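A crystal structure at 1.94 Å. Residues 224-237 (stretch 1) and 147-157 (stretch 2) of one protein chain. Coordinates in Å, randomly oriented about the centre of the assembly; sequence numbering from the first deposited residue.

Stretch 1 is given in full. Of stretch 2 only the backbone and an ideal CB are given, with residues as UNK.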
ATOM      1  N   VAL A 224      17.336   5.139  20.961  1.00 19.66           N
ATOM      2  CA  VAL A 224      18.356   4.095  20.921  1.00 18.59           C
ATOM      3  C   VAL A 224      18.822   3.748  22.348  1.00 19.16           C
ATOM      4  O   VAL A 224      19.181   4.621  23.132  1.00 17.38           O
ATOM      5  CB  VAL A 224      19.607   4.520  20.095  1.00 18.82           C
ATOM      6  CG1 VAL A 224      20.627   3.386  20.009  1.00 16.46           C
ATOM      7  CG2 VAL A 224      19.222   4.976  18.665  1.00 16.05           C
ATOM      8  N   THR A 225      18.823   2.462  22.659  1.00 19.96           N
ATOM      9  CA  THR A 225      19.340   1.985  23.954  1.00 21.76           C
ATOM     10  C   THR A 225      20.346   0.871  23.665  1.00 22.10           C
ATOM     11  O   THR A 225      20.542   0.495  22.502  1.00 21.44           O
ATOM     12  CB  THR A 225      18.189   1.439  24.869  1.00 22.18           C
ATOM     13  OG1 THR A 225      17.696   0.215  24.323  1.00 21.25           O
ATOM     14  CG2 THR A 225      16.939   2.382  24.921  1.00 23.25           C
ATOM     15  N   THR A 226      20.975   0.301  24.701  1.00 22.19           N
ATOM     16  CA  THR A 226      21.800  -0.897  24.457  1.00 22.95           C
ATOM     17  C   THR A 226      20.969  -2.126  24.012  1.00 22.49           C
ATOM     18  O   THR A 226      21.551  -3.113  23.568  1.00 22.97           O
ATOM     19  CB  THR A 226      22.652  -1.276  25.708  1.00 23.67           C
ATOM     20  OG1 THR A 226      21.764  -1.479  26.806  1.00 25.70           O
ATOM     21  CG2 THR A 226      23.543  -0.101  26.142  1.00 25.19           C
ATOM     22  N   ASP A 227      19.631  -2.083  24.128  1.00 22.12           N
ATOM     23  CA  ASP A 227      18.763  -3.150  23.573  1.00 21.68           C
ATOM     24  C   ASP A 227      18.464  -2.990  22.082  1.00 21.64           C
ATOM     25  O   ASP A 227      17.962  -3.920  21.420  1.00 19.85           O
ATOM     26  CB  ASP A 227      17.453  -3.242  24.333  1.00 23.45           C
ATOM     27  CG  ASP A 227      17.654  -3.724  25.761  1.00 27.20           C
ATOM     28  OD1 ASP A 227      18.500  -4.609  25.985  1.00 29.07           O
ATOM     29  OD2 ASP A 227      17.033  -3.240  26.727  1.00 34.26           O
ATOM     30  N   THR A 228      18.798  -1.814  21.549  1.00 20.23           N
ATOM     31  CA  THR A 228      18.634  -1.559  20.102  1.00 19.38           C
ATOM     32  C   THR A 228      19.500  -2.482  19.228  1.00 18.85           C
ATOM     33  O   THR A 228      20.710  -2.611  19.421  1.00 19.46           O
ATOM     34  CB  THR A 228      18.890  -0.067  19.787  1.00 18.60           C
ATOM     35  OG1 THR A 228      17.866   0.713  20.423  1.00 18.99           O
ATOM     36  CG2 THR A 228      18.722   0.205  18.260  1.00 16.36           C
ATOM     37  N   LYS A 229      18.847  -3.147  18.285  1.00 19.62           N
ATOM     38  CA  LYS A 229      19.504  -4.028  17.309  1.00 20.64           C
ATOM     39  C   LYS A 229      19.618  -3.436  15.894  1.00 20.01           C
ATOM     40  O   LYS A 229      20.582  -3.719  15.167  1.00 18.86           O
ATOM     41  CB  LYS A 229      18.747  -5.369  17.241  1.00 20.85           C
ATOM     42  CG  LYS A 229      18.871  -6.200  18.535  1.00 22.22           C
ATOM     43  CD  LYS A 229      18.189  -7.578  18.331  1.00 24.37           C
ATOM     44  CE  LYS A 229      18.113  -8.348  19.655  1.00 33.81           C
ATOM     45  NZ  LYS A 229      17.015  -7.777  20.536  1.00 39.83           N
ATOM     46  N   ASN A 230      18.620  -2.629  15.500  1.00 18.86           N
ATOM     47  CA  ASN A 230      18.515  -2.111  14.130  1.00 19.19           C
ATOM     48  C   ASN A 230      18.403  -0.608  14.219  1.00 18.56           C
ATOM     49  O   ASN A 230      17.503  -0.098  14.868  1.00 18.29           O
ATOM     50  CB  ASN A 230      17.261  -2.674  13.424  1.00 18.27           C
ATOM     51  CG  ASN A 230      17.250  -4.197  13.395  1.00 21.76           C
ATOM     52  OD1 ASN A 230      18.201  -4.818  12.932  1.00 17.11           O
ATOM     53  ND2 ASN A 230      16.183  -4.804  13.931  1.00 21.92           N
ATOM     54  N   VAL A 231      19.369   0.093  13.642  1.00 18.72           N
ATOM     55  CA  VAL A 231      19.452   1.547  13.767  1.00 19.24           C
ATOM     56  C   VAL A 231      19.076   2.205  12.442  1.00 18.53           C
ATOM     57  O   VAL A 231      19.457   1.728  11.360  1.00 19.09           O
ATOM     58  CB  VAL A 231      20.870   2.024  14.267  1.00 20.47           C
ATOM     59  CG1 VAL A 231      21.941   1.386  13.514  1.00 23.94           C
ATOM     60  CG2 VAL A 231      21.065   3.466  14.032  1.00 24.23           C
ATOM     61  N   PHE A 232      18.324   3.294  12.546  1.00 15.61           N
ATOM     62  CA  PHE A 232      17.968   4.114  11.403  1.00 14.95           C
ATOM     63  C   PHE A 232      18.780   5.422  11.570  1.00 14.03           C
ATOM     64  O   PHE A 232      18.744   6.075  12.637  1.00 14.10           O
ATOM     65  CB  PHE A 232      16.442   4.370  11.376  1.00 13.25           C
ATOM     66  CG  PHE A 232      16.000   5.337  10.284  1.00 16.99           C
ATOM     67  CD1 PHE A 232      15.686   6.682  10.594  1.00 16.27           C
ATOM     68  CD2 PHE A 232      15.902   4.908   8.948  1.00 16.80           C
ATOM     69  CE1 PHE A 232      15.289   7.585   9.584  1.00 18.10           C
ATOM     70  CE2 PHE A 232      15.506   5.825   7.932  1.00 16.53           C
ATOM     71  CZ  PHE A 232      15.201   7.140   8.257  1.00 14.39           C
ATOM     72  N   ILE A 233      19.541   5.773  10.553  1.00 14.40           N
ATOM     73  CA  ILE A 233      20.428   6.981  10.664  1.00 14.31           C
ATOM     74  C   ILE A 233      19.996   8.040   9.666  1.00 13.54           C
ATOM     75  O   ILE A 233      19.741   7.710   8.504  1.00 13.97           O
ATOM     76  CB  ILE A 233      21.910   6.598  10.415  1.00 14.55           C
ATOM     77  CG1 ILE A 233      22.420   5.511  11.406  1.00 14.54           C
ATOM     78  CG2 ILE A 233      22.853   7.887  10.461  1.00 14.17           C
ATOM     79  CD1 ILE A 233      23.572   4.674  10.784  1.00 15.61           C
ATOM     80  N   ASP A 234      19.902   9.303  10.093  1.00 12.98           N
ATOM     81  CA  ASP A 234      19.638  10.391   9.136  1.00 13.96           C
ATOM     82  C   ASP A 234      20.807  11.373   9.188  1.00 13.49           C
ATOM     83  O   ASP A 234      21.376  11.602  10.274  1.00 13.96           O
ATOM     84  CB  ASP A 234      18.291  11.097   9.381  1.00 12.50           C
ATOM     85  CG  ASP A 234      18.364  12.218  10.453  1.00 16.31           C
ATOM     86  OD1 ASP A 234      18.247  13.430  10.104  1.00 12.59           O
ATOM     87  OD2 ASP A 234      18.556  11.981  11.662  1.00 17.18           O
ATOM     88  N   VAL A 235      21.169  11.929   8.037  1.00 13.79           N
ATOM     89  CA  VAL A 235      22.160  12.999   8.009  1.00 14.29           C
ATOM     90  C   VAL A 235      21.624  14.090   7.134  1.00 14.50           C
ATOM     91  O   VAL A 235      21.202  13.817   6.005  1.00 14.49           O
ATOM     92  CB  VAL A 235      23.491  12.537   7.400  1.00 14.53           C
ATOM     93  CG1 VAL A 235      24.590  13.613   7.671  1.00 15.66           C
ATOM     94  CG2 VAL A 235      23.910  11.118   7.919  1.00 13.23           C
ATOM     95  N   THR A 236      21.609  15.310   7.669  1.00 14.23           N
ATOM     96  CA  THR A 236      21.109  16.459   6.930  1.00 14.28           C
ATOM     97  C   THR A 236      22.168  17.553   6.779  1.00 14.53           C
ATOM     98  O   THR A 236      23.103  17.650   7.606  1.00 14.86           O
ATOM     99  CB  THR A 236      19.862  17.062   7.587  1.00 13.87           C
ATOM    100  OG1 THR A 236      20.140  17.345   8.970  1.00 14.72           O
ATOM    101  CG2 THR A 236      18.650  16.037   7.586  1.00 13.67           C
ATOM    102  N   GLY A 237      21.959  18.413   5.787  1.00 15.55           N
ATOM    103  CA  GLY A 237      22.834  19.564   5.617  1.00 16.52           C
ATOM    104  C   GLY A 237      22.619  20.214   4.276  1.00 17.59           C
ATOM    105  O   GLY A 237      21.540  20.106   3.692  1.00 17.89           O
ATOM    106  N   UNK A 147      15.262   1.605  14.681  1.00 17.19           N
ATOM    107  CA  UNK A 147      14.414   1.349  13.509  1.00 16.96           C
ATOM    108  C   UNK A 147      13.135   0.555  13.839  1.00 18.18           C
ATOM    109  O   UNK A 147      12.054   0.785  13.239  1.00 15.28           O
ATOM    110  CB  UNK A 147      15.222   0.590  12.455  1.00 16.96           C
ATOM    111  N   UNK A 148      13.254  -0.330  14.824  1.00 18.43           N
ATOM    112  CA  UNK A 148      12.114  -1.153  15.274  1.00 20.40           C
ATOM    113  C   UNK A 148      11.034  -0.321  15.927  1.00 20.32           C
ATOM    114  O   UNK A 148       9.930  -0.787  16.090  1.00 20.65           O
ATOM    115  CB  UNK A 148      12.585  -2.229  16.254  1.00 20.40           C
ATOM    116  N   UNK A 149      11.364   0.921  16.271  1.00 20.32           N
ATOM    117  CA  UNK A 149      10.450   1.785  17.002  1.00 20.22           C
ATOM    118  C   UNK A 149       9.791   2.826  16.099  1.00 20.37           C
ATOM    119  O   UNK A 149       9.031   3.691  16.581  1.00 20.93           O
ATOM    120  CB  UNK A 149      11.194   2.483  18.142  1.00 20.22           C
ATOM    121  N   UNK A 150      10.083   2.787  14.801  1.00 19.75           N
ATOM    122  CA  UNK A 150       9.469   3.803  13.902  1.00 19.23           C
ATOM    123  C   UNK A 150       8.681   3.103  12.807  1.00 18.95           C
ATOM    124  O   UNK A 150       8.931   1.940  12.549  1.00 19.59           O
ATOM    125  CB  UNK A 150      10.532   4.713  13.283  1.00 19.23           C
ATOM    126  N   UNK A 151       7.735   3.809  12.189  1.00 19.28           N
ATOM    127  CA  UNK A 151       6.920   3.226  11.125  1.00 19.81           C
ATOM    128  C   UNK A 151       7.156   3.951   9.805  1.00 17.80           C
ATOM    129  O   UNK A 151       6.667   5.066   9.598  1.00 17.27           O
ATOM    130  CB  UNK A 151       5.437   3.276  11.497  1.00 19.81           C
ATOM    131  N   UNK A 152       7.858   3.278   8.911  1.00 16.78           N
ATOM    132  CA  UNK A 152       8.147   3.803   7.573  1.00 17.19           C
ATOM    133  C   UNK A 152       6.837   3.731   6.692  1.00 17.25           C
ATOM    134  O   UNK A 152       5.923   2.971   7.038  1.00 17.90           O
ATOM    135  CB  UNK A 152       9.288   3.010   6.933  1.00 17.19           C
ATOM    136  N   UNK A 153       6.706   4.519   5.624  1.00 16.48           N
ATOM    137  CA  UNK A 153       7.732   5.452   5.119  1.00 16.00           C
ATOM    138  C   UNK A 153       8.063   6.586   6.093  1.00 15.59           C
ATOM    139  O   UNK A 153       7.246   6.913   6.993  1.00 14.82           O
ATOM    140  CB  UNK A 153       7.267   6.056   3.792  1.00 16.00           C
ATOM    141  N   UNK A 154       9.235   7.193   5.893  1.00 15.57           N
ATOM    142  CA  UNK A 154       9.677   8.317   6.760  1.00 15.76           C
ATOM    143  C   UNK A 154       9.668   9.595   5.923  1.00 15.54           C
ATOM    144  O   UNK A 154       9.962   9.548   4.722  1.00 16.57           O
ATOM    145  CB  UNK A 154      11.068   8.064   7.345  1.00 15.76           C
ATOM    146  N   UNK A 155       9.316  10.709   6.546  1.00 15.44           N
ATOM    147  CA  UNK A 155       9.229  12.033   5.891  1.00 16.38           C
ATOM    148  C   UNK A 155      10.166  13.044   6.538  1.00 16.23           C
ATOM    149  O   UNK A 155      10.109  13.231   7.719  1.00 15.98           O
ATOM    150  CB  UNK A 155       7.794  12.561   5.943  1.00 16.38           C
ATOM    151  N   UNK A 156      11.052  13.635   5.743  1.00 16.14           N
ATOM    152  CA  UNK A 156      11.844  14.776   6.167  1.00 16.20           C
ATOM    153  C   UNK A 156      11.184  16.011   5.504  1.00 16.18           C
ATOM    154  O   UNK A 156      11.241  16.174   4.274  1.00 17.45           O
ATOM    155  CB  UNK A 156      13.316  14.622   5.779  1.00 16.20           C
ATOM    156  N   UNK A 157      10.480  16.798   6.302  1.00 16.66           N
ATOM    157  CA  UNK A 157       9.563  17.810   5.770  1.00 18.36           C
ATOM    158  C   UNK A 157       9.706  19.215   6.352  1.00 18.26           C
ATOM    159  O   UNK A 157      10.251  19.404   7.442  1.00 18.29           O
ATOM    160  CB  UNK A 157       8.125  17.339   5.998  1.00 18.36           C
TER

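Position 147 has helical backbone angles (-60/-33), and its CA-to-CB bond points toward stretch 1. Its amide N lies 2.8 Å from Asn-230 O, a hydrogen bond that any residue but proline could donate. The ideal CB is 4.1 Å from Phe-232 CB, so an apolar side chain, aliphatic or aromatic, would suit. The residue is Phe-147, with chi1 t; its CB packs 4.1 Å from Phe-232 CB, and the edge of its ring meets Asn-230 CB and Phe-232 CB.

At 148 the CA-to-CB bond runs sideways, and the ideal CB is 5.0 Å from Asn-230 ND2. An amide donor at that range invites an acceptor: Asp, Asn or perhaps a longer Glu or Gln. Asp-148 takes the place. Asn-230 ND2 donates to Asp-148 OD1 and to Asp-148 OD2, each at 3.1 Å, and water 1 donates to Asp-148 OD2 (2.6 Å) while accepting from Lys-229 N (2.9 Å), which ties the carboxylate to the backbone as well.

Position 149 also points sideways, with nothing of stretch 1 within 5.5 Å of its ideal CB; short side chains would be tolerated, but only a long one could reach the turn from Thr-225 to Thr-228. Lys-149 extends with chi2 to chi4 all t, bringing NZ to 4.0 Å from Thr-225 CG2. Water 2 bridges the remaining polar gap, 2.7 Å from both Lys-149 NZ and Thr-225 OG1.

The CB of 150 points toward stretch 1 from a distance, leaving room before the Phe-232 ring for a branched or long aliphatic residue such as Ile, Leu or Met. Ile-150 fills it: CD1 comes within 3.7 Å of Phe-232 CG and sits over one ring face, a CH-pi contact. Its amide N closes the preceding bend by bonding to Phe-147 O (3.2 Å).

Positions 151, 152 and 153 are out of reach of stretch 1, which sets no preference there. They are Lys-151, Pro-152 and Pro-153, the last preceded by a cis peptide bond.

At 154, extended angles and an ideal CB 4.3 Å from Phe-232 CZ favour Val, Ile or Leu. Ile-154 brings CG1 to 4.1 Å from Phe-232 CZ, adding to the apolar surroundings of that ring.

Position 155, out of reach, is Tyr-155. Position 156 turns back toward stretch 1, but across a gap that a large side chain, aromatic or long aliphatic, could span to the Thr-236 methyl. Tyr-156 does so, with Thr-236 CG2 over one face of its ring, 3.5 Å from Tyr-156 CZ. Position 157, again out of reach, is Lys-157.

Stretch 2 147-157: FDKIKPPIYYK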
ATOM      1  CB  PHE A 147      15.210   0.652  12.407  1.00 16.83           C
ATOM      2  CG  PHE A 147      14.373   0.323  11.179  1.00 18.94           C
ATOM      3  CD1 PHE A 147      13.893   1.337  10.375  1.00 18.29           C
ATOM      4  CD2 PHE A 147      14.034  -1.002  10.878  1.00 23.31           C
ATOM      5  CE1 PHE A 147      13.081   1.062   9.220  1.00 19.36           C
ATOM      6  CE2 PHE A 147      13.229  -1.300   9.732  1.00 24.44           C
ATOM      7  CZ  PHE A 147      12.779  -0.236   8.905  1.00 18.45           C
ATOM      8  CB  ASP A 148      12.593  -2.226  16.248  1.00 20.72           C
ATOM      9  CG  ASP A 148      13.467  -3.239  15.580  1.00 23.89           C
ATOM     10  OD1 ASP A 148      13.443  -3.323  14.336  1.00 27.60           O
ATOM     11  OD2 ASP A 148      14.187  -4.009  16.231  1.00 29.77           O
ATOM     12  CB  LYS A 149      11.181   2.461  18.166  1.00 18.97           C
ATOM     13  CG  LYS A 149      11.623   1.448  19.293  1.00 20.96           C
ATOM     14  CD  LYS A 149      12.186   2.227  20.500  1.00 21.33           C
ATOM     15  CE  LYS A 149      13.048   1.350  21.386  1.00 24.10           C
ATOM     16  NZ  LYS A 149      13.966   2.135  22.264  1.00 22.96           N
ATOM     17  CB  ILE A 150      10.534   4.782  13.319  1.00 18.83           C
ATOM     18  CG1 ILE A 150      11.460   4.030  12.333  1.00 18.38           C
ATOM     19  CG2 ILE A 150      11.245   5.566  14.504  1.00 19.96           C
ATOM     20  CD1 ILE A 150      12.570   4.892  11.613  1.00 20.91           C
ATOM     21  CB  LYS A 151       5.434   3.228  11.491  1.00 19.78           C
ATOM     22  CG  LYS A 151       4.562   2.430  10.501  1.00 23.39           C
ATOM     23  CD  LYS A 151       3.064   2.528  10.920  1.00 23.42           C
ATOM     24  CE  LYS A 151       2.201   1.590  10.116  1.00 27.67           C
ATOM     25  NZ  LYS A 151       0.815   1.429  10.752  1.00 35.24           N
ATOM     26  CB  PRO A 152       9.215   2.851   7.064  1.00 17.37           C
ATOM     27  CG  PRO A 152       8.844   1.506   7.719  1.00 17.69           C
ATOM     28  CD  PRO A 152       8.382   1.911   9.116  1.00 17.77           C
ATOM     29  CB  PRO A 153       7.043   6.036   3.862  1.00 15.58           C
ATOM     30  CG  PRO A 153       6.264   4.869   3.353  1.00 16.74           C
ATOM     31  CD  PRO A 153       5.623   4.330   4.619  1.00 15.30           C
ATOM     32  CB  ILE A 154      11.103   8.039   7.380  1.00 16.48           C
ATOM     33  CG1 ILE A 154      11.144   6.674   8.096  1.00 16.69           C
ATOM     34  CG2 ILE A 154      11.524   9.198   8.292  1.00 15.21           C
ATOM     35  CD1 ILE A 154      10.169   6.493   9.270  1.00 18.21           C
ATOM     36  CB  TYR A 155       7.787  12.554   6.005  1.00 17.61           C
ATOM     37  CG  TYR A 155       6.826  11.630   5.318  1.00 18.19           C
ATOM     38  CD1 TYR A 155       6.320  10.514   5.972  1.00 22.55           C
ATOM     39  CD2 TYR A 155       6.462  11.857   3.981  1.00 21.06           C
ATOM     40  CE1 TYR A 155       5.439   9.618   5.317  1.00 23.55           C
ATOM     41  CE2 TYR A 155       5.620  11.011   3.330  1.00 19.93           C
ATOM     42  CZ  TYR A 155       5.104   9.894   3.992  1.00 22.54           C
ATOM     43  OH  TYR A 155       4.243   9.062   3.300  1.00 24.49           O
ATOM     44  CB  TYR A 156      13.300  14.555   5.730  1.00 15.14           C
ATOM     45  CG  TYR A 156      14.205  15.729   5.988  1.00 15.43           C
ATOM     46  CD1 TYR A 156      14.194  16.393   7.220  1.00 14.33           C
ATOM     47  CD2 TYR A 156      15.118  16.143   5.009  1.00 13.82           C
ATOM     48  CE1 TYR A 156      15.041  17.483   7.442  1.00 13.89           C
ATOM     49  CE2 TYR A 156      15.983  17.200   5.240  1.00 14.41           C
ATOM     50  CZ  TYR A 156      15.916  17.870   6.459  1.00 15.02           C
ATOM     51  OH  TYR A 156      16.741  18.947   6.659  1.00 15.41           O
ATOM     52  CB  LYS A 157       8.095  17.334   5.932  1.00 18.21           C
ATOM     53  CG  LYS A 157       7.625  17.279   7.408  1.00 20.75           C
ATOM     54  CD  LYS A 157       6.138  17.020   7.454  1.00 28.63           C
ATOM     55  CE  LYS A 157       5.642  17.055   8.903  1.00 36.24           C
ATOM     56  NZ  LYS A 157       4.197  17.550   9.042  1.00 40.52           N
TER
HETATM   57  O   HOH W   1      16.196  -2.604  17.235  1.00 14.27           O
HETATM   58  O   HOH W   2      15.221  -0.049  23.202  1.00 33.96           O
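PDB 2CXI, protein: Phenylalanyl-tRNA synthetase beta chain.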